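Local coordinates for protein beta-lactamase (Sebaldella termitidis, PDB 6N1N) that probably hydrolyses beta-lactam antibiotics to substituted beta-amino acids, as a class D serine beta-lactamase that forms an acyl-ester intermediate, at residues 68-73 with 169-174; 72-77 with 104-109; 97-102 with 187-192. All blocks are in the same frame, centred on the assembly; numbering follows the deposited sequence. Where two conformers were deposited one is given.

Overall arrangement
The three contacts illustrate how chemistry follows place in a fold. Contacts 1 and 2 lie toward the periphery, their centres about 17 and 20 Å from that of the chain, and use successive parts of the loop between helices 56-63 and 92-98, overlapping at 72-73; the earlier part meets helix 166-175, the later part helix 101-108. Both are mainly apolar, though each sets an aliphatic group beside an oxygen. Contact 3, its centre about 8 Å from that of the chain, is polar and joins the helical region to strand 184-195 around a sulfate ion. Trp102 packs on the loop of contact 2, and Lys173 O probably accepts a hydrogen bond from Arg187 NE, tying contact 1 to contact 3.

Contact 1: residues 68-73 with 169-174; sequences KDENEA and YKIVKD
Glu70 folds over Ile171 because its first torsion (chi1 81°) sets CG between the backbone N and the carbonyl carbon, after which the chain bends at its second (chi2 -83°) and turns the carboxylate back across the isoleucine. Ile171, with CG1 beside its backbone N and CG2 anti to it, meets this folded chain with all its branches. Glu70 CB rests against Ile171 CG2 at 3.7 Å, while Glu70 OE1 lies 3.5 Å from Ile171 CG1 and 3.6 Å from Ile171 CD1. The carboxylate thus takes part in the packing along with CB. Its other oxygen, OE2, is held in a salt bridge with Arg93, which also pairs with Asp174. A shared guanidinium would help to offset repulsion between Glu70 OE2 and Asp174 OD2, 4.9 Å apart.

The end of Ile171 also reaches Asp69, whose CB stands 4.2 Å from Ile171 CD1. The carboxylate of Asp69 leads away from the helix and receives Asn71 N at OD1, a bond of 2.8 Å arriving on the anti side, tilted 28° from the carboxylate plane. Further on, Glu72 OE1 accepts from Lys68 N, closing the loop on itself. Ile171 also touches Leu62, so the isoleucine bridges helix 56-63 and the loop that follows it. In that loop, packed on helix 166-175 in the helical region, the turn at Asp69 is an Asx turn.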
loop_
_atom_site.group_PDB
_atom_site.type_symbol
_atom_site.label_atom_id
_atom_site.label_comp_id
_atom_site.label_asym_id
_atom_site.label_seq_id
_atom_site.Cartn_x
_atom_site.Cartn_y
_atom_site.Cartn_z
ATOM N N LYS A 68 3.638 -20.983 -5.826
ATOM C CA LYS A 68 4.251 -21.081 -7.144
ATOM C C LYS A 68 3.786 -19.955 -8.052
ATOM O O LYS A 68 4.568 -19.442 -8.864
ATOM C CB LYS A 68 3.936 -22.441 -7.773
ATOM C CG LYS A 68 4.543 -22.647 -9.152
ATOM C CD LYS A 68 4.495 -24.111 -9.570
ATOM C CE LYS A 68 5.107 -24.315 -10.945
ATOM N NZ LYS A 68 4.337 -23.604 -11.998
ATOM N N ASP A 69 2.529 -19.558 -7.920
ATOM C CA ASP A 69 1.949 -18.489 -8.715
ATOM C C ASP A 69 0.749 -17.980 -7.930
ATOM O O ASP A 69 0.540 -18.370 -6.776
ATOM C CB ASP A 69 1.587 -18.966 -10.125
ATOM C CG ASP A 69 0.686 -20.182 -10.126
ATOM O OD1 ASP A 69 -0.286 -20.195 -9.343
ATOM O OD2 ASP A 69 0.927 -21.116 -10.941
ATOM N N GLU A 70 -0.066 -17.142 -8.572
ATOM C CA GLU A 70 -1.163 -16.471 -7.888
ATOM C C GLU A 70 -2.435 -17.295 -7.884
ATOM O O GLU A 70 -3.464 -16.826 -7.377
ATOM C CB GLU A 70 -1.442 -15.105 -8.520
ATOM C CG GLU A 70 -2.281 -15.080 -9.804
ATOM C CD GLU A 70 -1.480 -15.358 -11.064
ATOM O OE1 GLU A 70 -0.374 -15.950 -10.975
ATOM O OE2 GLU A 70 -1.975 -14.980 -12.152
ATOM N N ASN A 71 -2.387 -18.494 -8.458
ATOM C CA ASN A 71 -3.545 -19.374 -8.501
ATOM C C ASN A 71 -3.448 -20.513 -7.496
ATOM O O ASN A 71 -4.447 -21.211 -7.261
ATOM C CB ASN A 71 -3.716 -19.932 -9.937
ATOM C CG ASN A 71 -3.959 -18.845 -10.977
ATOM O OD1 ASN A 71 -3.289 -18.793 -12.014
ATOM N ND2 ASN A 71 -4.924 -17.993 -10.724
ATOM N N GLU A 72 -2.297 -20.693 -6.858
ATOM C CA GLU A 72 -2.095 -21.811 -5.943
ATOM C C GLU A 72 -2.739 -21.498 -4.606
ATOM O O GLU A 72 -2.333 -20.554 -3.919
ATOM C CB GLU A 72 -0.609 -22.082 -5.765
ATOM C CG GLU A 72 -0.290 -23.149 -4.702
ATOM C CD GLU A 72 1.202 -23.243 -4.404
ATOM O OE1 GLU A 72 2.006 -23.141 -5.345
ATOM O OE2 GLU A 72 1.576 -23.402 -3.224
ATOM N N ALA A 73 -3.725 -22.298 -4.216
ATOM C CA ALA A 73 -4.419 -22.013 -2.968
ATOM C C ALA A 73 -3.583 -22.435 -1.773
ATOM O O ALA A 73 -2.802 -23.386 -1.824
ATOM C CB ALA A 73 -5.775 -22.706 -2.914
ATOM N N TYR A 169 7.395 -9.978 -10.854
ATOM C CA TYR A 169 6.885 -8.662 -11.217
ATOM C C TYR A 169 5.591 -8.756 -12.025
ATOM O O TYR A 169 4.653 -7.972 -11.803
ATOM C CB TYR A 169 7.933 -7.920 -12.040
ATOM C CG TYR A 169 9.051 -7.273 -11.281
ATOM C CD1 TYR A 169 8.806 -6.232 -10.402
ATOM C CD2 TYR A 169 10.379 -7.659 -11.510
ATOM C CE1 TYR A 169 9.834 -5.617 -9.724
ATOM C CE2 TYR A 169 11.437 -7.038 -10.838
ATOM C CZ TYR A 169 11.157 -6.015 -9.960
ATOM O OH TYR A 169 12.154 -5.382 -9.287
ATOM N N LYS A 170 5.530 -9.669 -12.994
ATOM C CA LYS A 170 4.369 -9.729 -13.876
ATOM C C LYS A 170 3.104 -10.084 -13.092
ATOM O O LYS A 170 2.046 -9.462 -13.278
ATOM C CB LYS A 170 4.605 -10.745 -15.004
ATOM C CG LYS A 170 3.388 -11.024 -15.919
ATOM C CD LYS A 170 3.831 -11.748 -17.202
ATOM C CE LYS A 170 2.697 -12.470 -17.926
ATOM N NZ LYS A 170 1.811 -11.565 -18.708
ATOM N N ILE A 171 3.207 -11.062 -12.198
ATOM C CA ILE A 171 2.060 -11.474 -11.397
ATOM C C ILE A 171 1.629 -10.361 -10.448
ATOM O O ILE A 171 0.440 -10.054 -10.335
ATOM C CB ILE A 171 2.387 -12.770 -10.632
ATOM C CG1 ILE A 171 2.434 -13.967 -11.588
ATOM C CG2 ILE A 171 1.379 -12.972 -9.534
ATOM C CD1 ILE A 171 3.113 -15.193 -11.000
ATOM N N VAL A 172 2.576 -9.737 -9.735
ATOM C CA VAL A 172 2.163 -8.746 -8.748
ATOM C C VAL A 172 1.575 -7.514 -9.429
ATOM O O VAL A 172 0.545 -6.993 -8.995
ATOM C CB VAL A 172 3.316 -8.392 -7.791
ATOM C CG1 VAL A 172 2.951 -7.202 -6.914
ATOM C CG2 VAL A 172 3.663 -9.594 -6.901
ATOM N N LYS A 173 2.171 -7.054 -10.538
ATOM C CA LYS A 173 1.575 -5.909 -11.233
ATOM C C LYS A 173 0.151 -6.202 -11.682
ATOM O O LYS A 173 -0.697 -5.294 -11.710
ATOM C CB LYS A 173 2.448 -5.488 -12.431
ATOM C CG LYS A 173 3.665 -4.639 -12.024
ATOM C CD LYS A 173 4.564 -4.299 -13.194
ATOM C CE LYS A 173 5.578 -3.268 -12.816
ATOM N NZ LYS A 173 6.483 -2.891 -13.941
ATOM N N ASP A 174 -0.154 -7.463 -12.000
ATOM C CA ASP A 174 -1.503 -7.802 -12.434
ATOM C C ASP A 174 -2.460 -7.871 -11.244
ATOM O O ASP A 174 -3.551 -7.283 -11.278
ATOM C CB ASP A 174 -1.488 -9.117 -13.209
ATOM C CG ASP A 174 -2.842 -9.462 -13.788
ATOM O OD1 ASP A 174 -3.323 -8.725 -14.674
ATOM O OD2 ASP A 174 -3.405 -10.485 -13.370
#

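Contact 2: residues 72-77 with 104-109; sequences EAMEWD and YMKGAG
A loop strapped across the flank of a helix is the element at work here: residues 72-77, from the connection between helices 56-63 and 92-98, pass over the side of helix 101-108, with Met74 and Lys106 as the main meeting pair. Met74 is a selenomethionine, and its SE sits 3.6 Å from Lys106 CD and 3.8 Å from Lys106 CG. The two long side chains run past one another in opposite directions, one reaching toward the helix and the other toward the loop. Lys106 extends with CG anti to the backbone N (chi1 -178°) and stays straight until its last torsion, which turns NZ aside. This stretched form lays several methylenes along Met74.

At the CG-SE bond the selenomethionine chain bends (chi3 -98°), turning the terminal methyl onto the helix backbone, with Met74 CE 3.9 Å from Gly107 CA. Gly107 brings no side chain to this place, and the methyl can therefore lie directly against the main chain. In the all-helical region of this penicillin-recognising fold, the same helix is held on another side by Tyr104, whose ring meets Phe61 and whose hydroxyl is hydrogen-bonded to Ser58 OG.

Farther along, the lysine continues past the selenomethionine, bringing Lys106 CE to 3.8 Å from Glu75 O. The charged ends remain separate: Glu75 OE1 and Lys106 NZ are 5.6 Å apart, too far for a salt bridge, so any attraction would probably be weak. Backbone hydrogen bonds between Met74 and Leu90 tie the loop to the residues leading into helix 92-98.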
loop_
_atom_site.group_PDB
_atom_site.type_symbol
_atom_site.label_atom_id
_atom_site.label_comp_id
_atom_site.label_asym_id
_atom_site.label_seq_id
_atom_site.Cartn_x
_atom_site.Cartn_y
_atom_site.Cartn_z
ATOM N N GLU A 72 -2.297 -20.693 -6.858
ATOM C CA GLU A 72 -2.095 -21.811 -5.943
ATOM C C GLU A 72 -2.739 -21.498 -4.606
ATOM O O GLU A 72 -2.333 -20.554 -3.919
ATOM C CB GLU A 72 -0.609 -22.082 -5.765
ATOM C CG GLU A 72 -0.290 -23.149 -4.702
ATOM C CD GLU A 72 1.202 -23.243 -4.404
ATOM O OE1 GLU A 72 2.006 -23.141 -5.345
ATOM O OE2 GLU A 72 1.576 -23.402 -3.224
ATOM N N ALA A 73 -3.725 -22.298 -4.216
ATOM C CA ALA A 73 -4.419 -22.013 -2.968
ATOM C C ALA A 73 -3.583 -22.435 -1.773
ATOM O O ALA A 73 -2.802 -23.386 -1.824
ATOM C CB ALA A 73 -5.775 -22.706 -2.914
HETATM N N MSE A 74 -3.727 -21.675 -0.710
HETATM C CA MSE A 74 -3.245 -22.036 0.609
HETATM C C MSE A 74 -4.437 -22.581 1.402
HETATM O O MSE A 74 -5.555 -22.102 1.241
HETATM C CB MSE A 74 -2.629 -20.814 1.262
HETATM C CG MSE A 74 -1.427 -21.090 2.049
HETATM SE SE MSE A 74 -1.025 -19.453 2.999
HETATM C CE MSE A 74 0.334 -18.782 1.770
ATOM N N GLU A 75 -4.207 -23.590 2.254
ATOM C CA GLU A 75 -5.289 -24.275 2.946
ATOM C C GLU A 75 -5.779 -23.474 4.151
ATOM O O GLU A 75 -4.990 -23.090 5.024
ATOM C CB GLU A 75 -4.834 -25.666 3.397
ATOM C CG GLU A 75 -5.900 -26.441 4.177
ATOM C CD GLU A 75 -5.410 -27.788 4.690
ATOM O OE1 GLU A 75 -4.266 -27.865 5.191
ATOM O OE2 GLU A 75 -6.178 -28.769 4.586
ATOM N N TRP A 76 -7.087 -23.247 4.188
ATOM C CA TRP A 76 -7.751 -22.574 5.300
ATOM C C TRP A 76 -7.846 -23.522 6.486
ATOM O O TRP A 76 -8.124 -24.708 6.321
ATOM C CB TRP A 76 -9.140 -22.128 4.841
ATOM C CG TRP A 76 -10.082 -21.633 5.902
ATOM C CD1 TRP A 76 -9.852 -20.651 6.821
ATOM C CD2 TRP A 76 -11.428 -22.072 6.114
ATOM N NE1 TRP A 76 -10.970 -20.468 7.607
ATOM C CE2 TRP A 76 -11.947 -21.327 7.188
ATOM C CE3 TRP A 76 -12.239 -23.031 5.505
ATOM C CZ2 TRP A 76 -13.244 -21.509 7.661
ATOM C CZ3 TRP A 76 -13.512 -23.214 5.978
ATOM C CH2 TRP A 76 -14.004 -22.459 7.047
ATOM N N ASP A 77 -7.585 -23.000 7.687
ATOM C CA ASP A 77 -7.626 -23.841 8.883
ATOM C C ASP A 77 -9.039 -24.159 9.350
ATOM O O ASP A 77 -9.188 -24.804 10.390
ATOM C CB ASP A 77 -6.823 -23.194 10.014
ATOM C CG ASP A 77 -7.255 -21.774 10.316
ATOM O OD1 ASP A 77 -8.386 -21.405 9.908
ATOM O OD2 ASP A 77 -6.458 -21.029 10.937
ATOM N N TYR A 104 -1.350 -14.178 4.666
ATOM C CA TYR A 104 -0.015 -13.594 4.756
ATOM C C TYR A 104 0.709 -14.005 6.030
ATOM O O TYR A 104 1.922 -14.235 5.997
ATOM C CB TYR A 104 -0.125 -12.084 4.593
ATOM C CG TYR A 104 -0.428 -11.724 3.155
ATOM C CD1 TYR A 104 0.587 -11.593 2.219
ATOM C CD2 TYR A 104 -1.739 -11.543 2.723
ATOM C CE1 TYR A 104 0.313 -11.278 0.869
ATOM C CE2 TYR A 104 -2.027 -11.227 1.400
ATOM C CZ TYR A 104 -0.997 -11.089 0.474
ATOM O OH TYR A 104 -1.300 -10.774 -0.841
HETATM N N MSE A 105 0.001 -14.097 7.156
HETATM C CA MSE A 105 0.606 -14.610 8.395
HETATM C C MSE A 105 1.105 -16.049 8.221
HETATM O O MSE A 105 2.200 -16.396 8.672
HETATM C CB MSE A 105 -0.393 -14.534 9.552
HETATM C CG MSE A 105 -0.805 -13.116 9.889
HETATM SE SE MSE A 105 -1.979 -13.038 11.465
HETATM C CE MSE A 105 -3.489 -14.046 10.833
ATOM N N LYS A 106 0.302 -16.879 7.547
ATOM C CA LYS A 106 0.688 -18.269 7.322
ATOM C C LYS A 106 1.893 -18.351 6.393
ATOM O O LYS A 106 2.849 -19.091 6.668
ATOM C CB LYS A 106 -0.501 -19.048 6.768
ATOM C CG LYS A 106 -0.230 -20.533 6.525
ATOM C CD LYS A 106 -1.505 -21.233 6.058
ATOM C CE LYS A 106 -1.284 -22.709 5.727
ATOM N NZ LYS A 106 -1.273 -23.535 6.955
ATOM N N GLY A 107 1.884 -17.570 5.316
ATOM C CA GLY A 107 3.006 -17.575 4.394
ATOM C C GLY A 107 4.272 -17.030 5.010
ATOM O O GLY A 107 5.371 -17.517 4.717
ATOM N N ALA A 108 4.151 -16.036 5.893
ATOM C CA ALA A 108 5.328 -15.482 6.535
ATOM C C ALA A 108 6.029 -16.528 7.397
ATOM O O ALA A 108 7.244 -16.436 7.598
ATOM C CB ALA A 108 4.933 -14.261 7.364
ATOM N N GLY A 109 5.309 -17.556 7.851
ATOM C CA GLY A 109 5.938 -18.607 8.635
ATOM C C GLY A 109 6.975 -19.411 7.873
ATOM O O GLY A 109 7.865 -20.015 8.495
#

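Contact 3: residues 97-102 with 187-192; sequences EYSALW and RGKTGW. With SO4 (sulfate ion), chain C.
Lys189 NZ is the polar atom on which this contact turns, giving hydrogen bonds to Ser99 OG at 2.7 Å and to Thr190 O at 2.9 Å. The second bond reaches the carbonyl at an angle of 136°, with the nitrogen tilted 21° from the carbonyl plane. Bends at chi2 and chi4 carry NZ off the strand and across to the serine. Ser99 supplies its hydroxyl from the opposite segment, where helix 92-98 ends in a Schellman motif. Ser99 has left helical geometry, with positive phi; in the conformer described here, one of two, its OG is turned anti to the carbonyl carbon (chi1 -55°), facing the lysine, and the bond to NZ depends on it.

Beside this pair lies a sulfate ion, probably from the crystallisation liquor. Its O3 is 3.1 Å from Lys189 NZ. Thr190 OG1 approaches the same O3 to 2.4 Å, shorter than a normal hydrogen bond, so the exact geometry is doubtful. Another sulfate oxygen, O4, comes in the plane of the Trp192 ring at its edge, 3.6 Å from Trp192 CD1. Ser51 OG and Arg235 NH1 are also hydrogen-bonded to the anion.

Ser51 is the predicted acyl-ester nucleophile, the side chain of Lys189 approaches it to about 4 Å, and Lys54 is the N-carboxylated lysine of the same active site. With Thr190 and Arg235 at the sulfate, its position is consistent with the place where relatives bind the substrate carboxylate. Lys189-Thr190-Gly191 is the KTG motif of penicillin-recognising enzymes, and Ser99 opposite it is consistent with the serine of the class D Ser-X-Val motif, with Leu101 in the third place here, in the active-site cleft between helical region and beta-sheet.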
loop_
_atom_site.group_PDB
_atom_site.type_symbol
_atom_site.label_atom_id
_atom_site.label_comp_id
_atom_site.label_asym_id
_atom_site.label_seq_id
_atom_site.Cartn_x
_atom_site.Cartn_y
_atom_site.Cartn_z
ATOM N N GLU A 97 -6.857 -9.322 -2.754
ATOM C CA GLU A 97 -8.104 -8.603 -2.977
ATOM C C GLU A 97 -8.910 -8.460 -1.693
ATOM O O GLU A 97 -9.452 -7.384 -1.409
ATOM C CB GLU A 97 -8.921 -9.324 -4.035
ATOM C CG GLU A 97 -10.272 -8.688 -4.272
ATOM C CD GLU A 97 -11.049 -9.375 -5.379
ATOM O OE1 GLU A 97 -10.410 -10.074 -6.201
ATOM O OE2 GLU A 97 -12.294 -9.207 -5.416
ATOM N N TYR A 98 -8.988 -9.524 -0.906
ATOM C CA TYR A 98 -9.774 -9.562 0.318
ATOM C C TYR A 98 -9.013 -9.075 1.543
ATOM O O TYR A 98 -9.595 -9.027 2.634
ATOM C CB TYR A 98 -10.244 -10.995 0.607
ATOM C CG TYR A 98 -11.058 -11.642 -0.463
ATOM C CD1 TYR A 98 -11.920 -10.901 -1.259
ATOM C CD2 TYR A 98 -10.972 -13.014 -0.679
ATOM C CE1 TYR A 98 -12.671 -11.520 -2.250
ATOM C CE2 TYR A 98 -11.709 -13.630 -1.647
ATOM C CZ TYR A 98 -12.561 -12.883 -2.430
ATOM O OH TYR A 98 -13.284 -13.535 -3.390
ATOM N N SER A 99 -7.722 -8.789 1.392
ATOM C CA SER A 99 -6.877 -8.398 2.513
ATOM C C SER A 99 -6.940 -9.454 3.617
ATOM O O SER A 99 -7.128 -9.147 4.797
ATOM C CB SER A 99 -7.287 -7.024 3.020
ATOM O OG SER A 99 -7.258 -6.111 1.932
ATOM N N ALA A 100 -6.752 -10.707 3.215
ATOM C CA ALA A 100 -6.851 -11.851 4.128
ATOM C C ALA A 100 -5.569 -11.986 4.942
ATOM O O ALA A 100 -4.591 -12.596 4.505
ATOM C CB ALA A 100 -7.149 -13.130 3.356
ATOM N N LEU A 101 -5.580 -11.420 6.152
ATOM C CA LEU A 101 -4.392 -11.441 6.993
ATOM C C LEU A 101 -3.905 -12.861 7.228
ATOM O O LEU A 101 -2.698 -13.115 7.189
ATOM C CB LEU A 101 -4.678 -10.735 8.320
ATOM C CG LEU A 101 -3.500 -10.736 9.301
ATOM C CD1 LEU A 101 -2.271 -9.967 8.794
ATOM C CD2 LEU A 101 -3.968 -10.178 10.642
ATOM N N TRP A 102 -4.821 -13.823 7.438
ATOM C CA TRP A 102 -4.375 -15.168 7.792
ATOM C C TRP A 102 -3.457 -15.766 6.731
ATOM O O TRP A 102 -2.503 -16.485 7.066
ATOM C CB TRP A 102 -5.564 -16.101 8.072
ATOM C CG TRP A 102 -6.404 -16.628 6.873
ATOM C CD1 TRP A 102 -7.659 -16.197 6.512
ATOM C CD2 TRP A 102 -6.070 -17.677 5.952
ATOM N NE1 TRP A 102 -8.115 -16.906 5.427
ATOM C CE2 TRP A 102 -7.161 -17.827 5.068
ATOM C CE3 TRP A 102 -4.960 -18.522 5.797
ATOM C CZ2 TRP A 102 -7.168 -18.769 4.044
ATOM C CZ3 TRP A 102 -4.970 -19.443 4.781
ATOM C CH2 TRP A 102 -6.057 -19.558 3.909
ATOM N N ARG A 187 -3.844 0.860 -9.581
ATOM C CA ARG A 187 -3.337 -0.129 -8.638
ATOM C C ARG A 187 -3.266 0.551 -7.274
ATOM O O ARG A 187 -2.503 1.494 -7.088
ATOM C CB ARG A 187 -1.958 -0.629 -9.064
ATOM C CG ARG A 187 -1.966 -1.404 -10.345
ATOM C CD ARG A 187 -0.571 -1.629 -10.887
ATOM N NE ARG A 187 -0.568 -2.524 -12.040
ATOM C CZ ARG A 187 -0.711 -2.151 -13.301
ATOM N NH1 ARG A 187 -0.874 -0.876 -13.603
ATOM N NH2 ARG A 187 -0.694 -3.073 -14.265
ATOM N N GLY A 188 -4.106 0.137 -6.332
ATOM C CA GLY A 188 -4.094 0.778 -5.031
ATOM C C GLY A 188 -4.428 -0.222 -3.950
ATOM O O GLY A 188 -5.227 -1.135 -4.193
ATOM N N LYS A 189 -3.806 -0.091 -2.782
ATOM C CA LYS A 189 -4.012 -1.024 -1.670
ATOM C C LYS A 189 -4.242 -0.208 -0.410
ATOM O O LYS A 189 -3.511 0.755 -0.128
ATOM C CB LYS A 189 -2.832 -1.982 -1.458
ATOM C CG LYS A 189 -2.977 -2.981 -0.289
ATOM C CD LYS A 189 -3.956 -4.087 -0.642
ATOM C CE LYS A 189 -4.344 -4.944 0.576
ATOM N NZ LYS A 189 -5.365 -4.272 1.466
ATOM N N THR A 190 -5.275 -0.588 0.337
ATOM C CA THR A 190 -5.580 -0.014 1.619
ATOM C C THR A 190 -4.840 -0.695 2.762
ATOM O O THR A 190 -4.463 -1.871 2.709
ATOM C CB THR A 190 -7.082 -0.135 1.833
ATOM O OG1 THR A 190 -7.449 -1.501 1.575
ATOM C CG2 THR A 190 -7.786 0.742 0.889
ATOM N N GLY A 191 -4.634 0.058 3.812
ATOM C CA GLY A 191 -4.209 -0.526 5.066
ATOM C C GLY A 191 -4.687 0.364 6.191
ATOM O O GLY A 191 -4.865 1.571 6.011
ATOM N N TRP A 192 -4.924 -0.230 7.346
ATOM C CA TRP A 192 -5.166 0.649 8.482
ATOM C C TRP A 192 -4.808 0.007 9.801
ATOM O O TRP A 192 -4.777 -1.215 9.953
ATOM C CB TRP A 192 -6.615 1.161 8.472
ATOM C CG TRP A 192 -7.613 0.360 9.170
ATOM C CD1 TRP A 192 -8.257 -0.737 8.693
ATOM C CD2 TRP A 192 -8.142 0.610 10.486
ATOM N NE1 TRP A 192 -9.161 -1.201 9.637
ATOM C CE2 TRP A 192 -9.100 -0.394 10.746
ATOM C CE3 TRP A 192 -7.885 1.579 11.471
ATOM C CZ2 TRP A 192 -9.813 -0.461 11.953
ATOM C CZ3 TRP A 192 -8.579 1.507 12.677
ATOM C CH2 TRP A 192 -9.542 0.492 12.902
HETATM S S SO4 C . -7.571 -3.011 4.817
HETATM O O1 SO4 C . -8.894 -3.423 5.295
HETATM O O2 SO4 C . -6.526 -3.945 5.319
HETATM O O3 SO4 C . -7.547 -3.073 3.359
HETATM O O4 SO4 C . -7.334 -1.642 5.285
#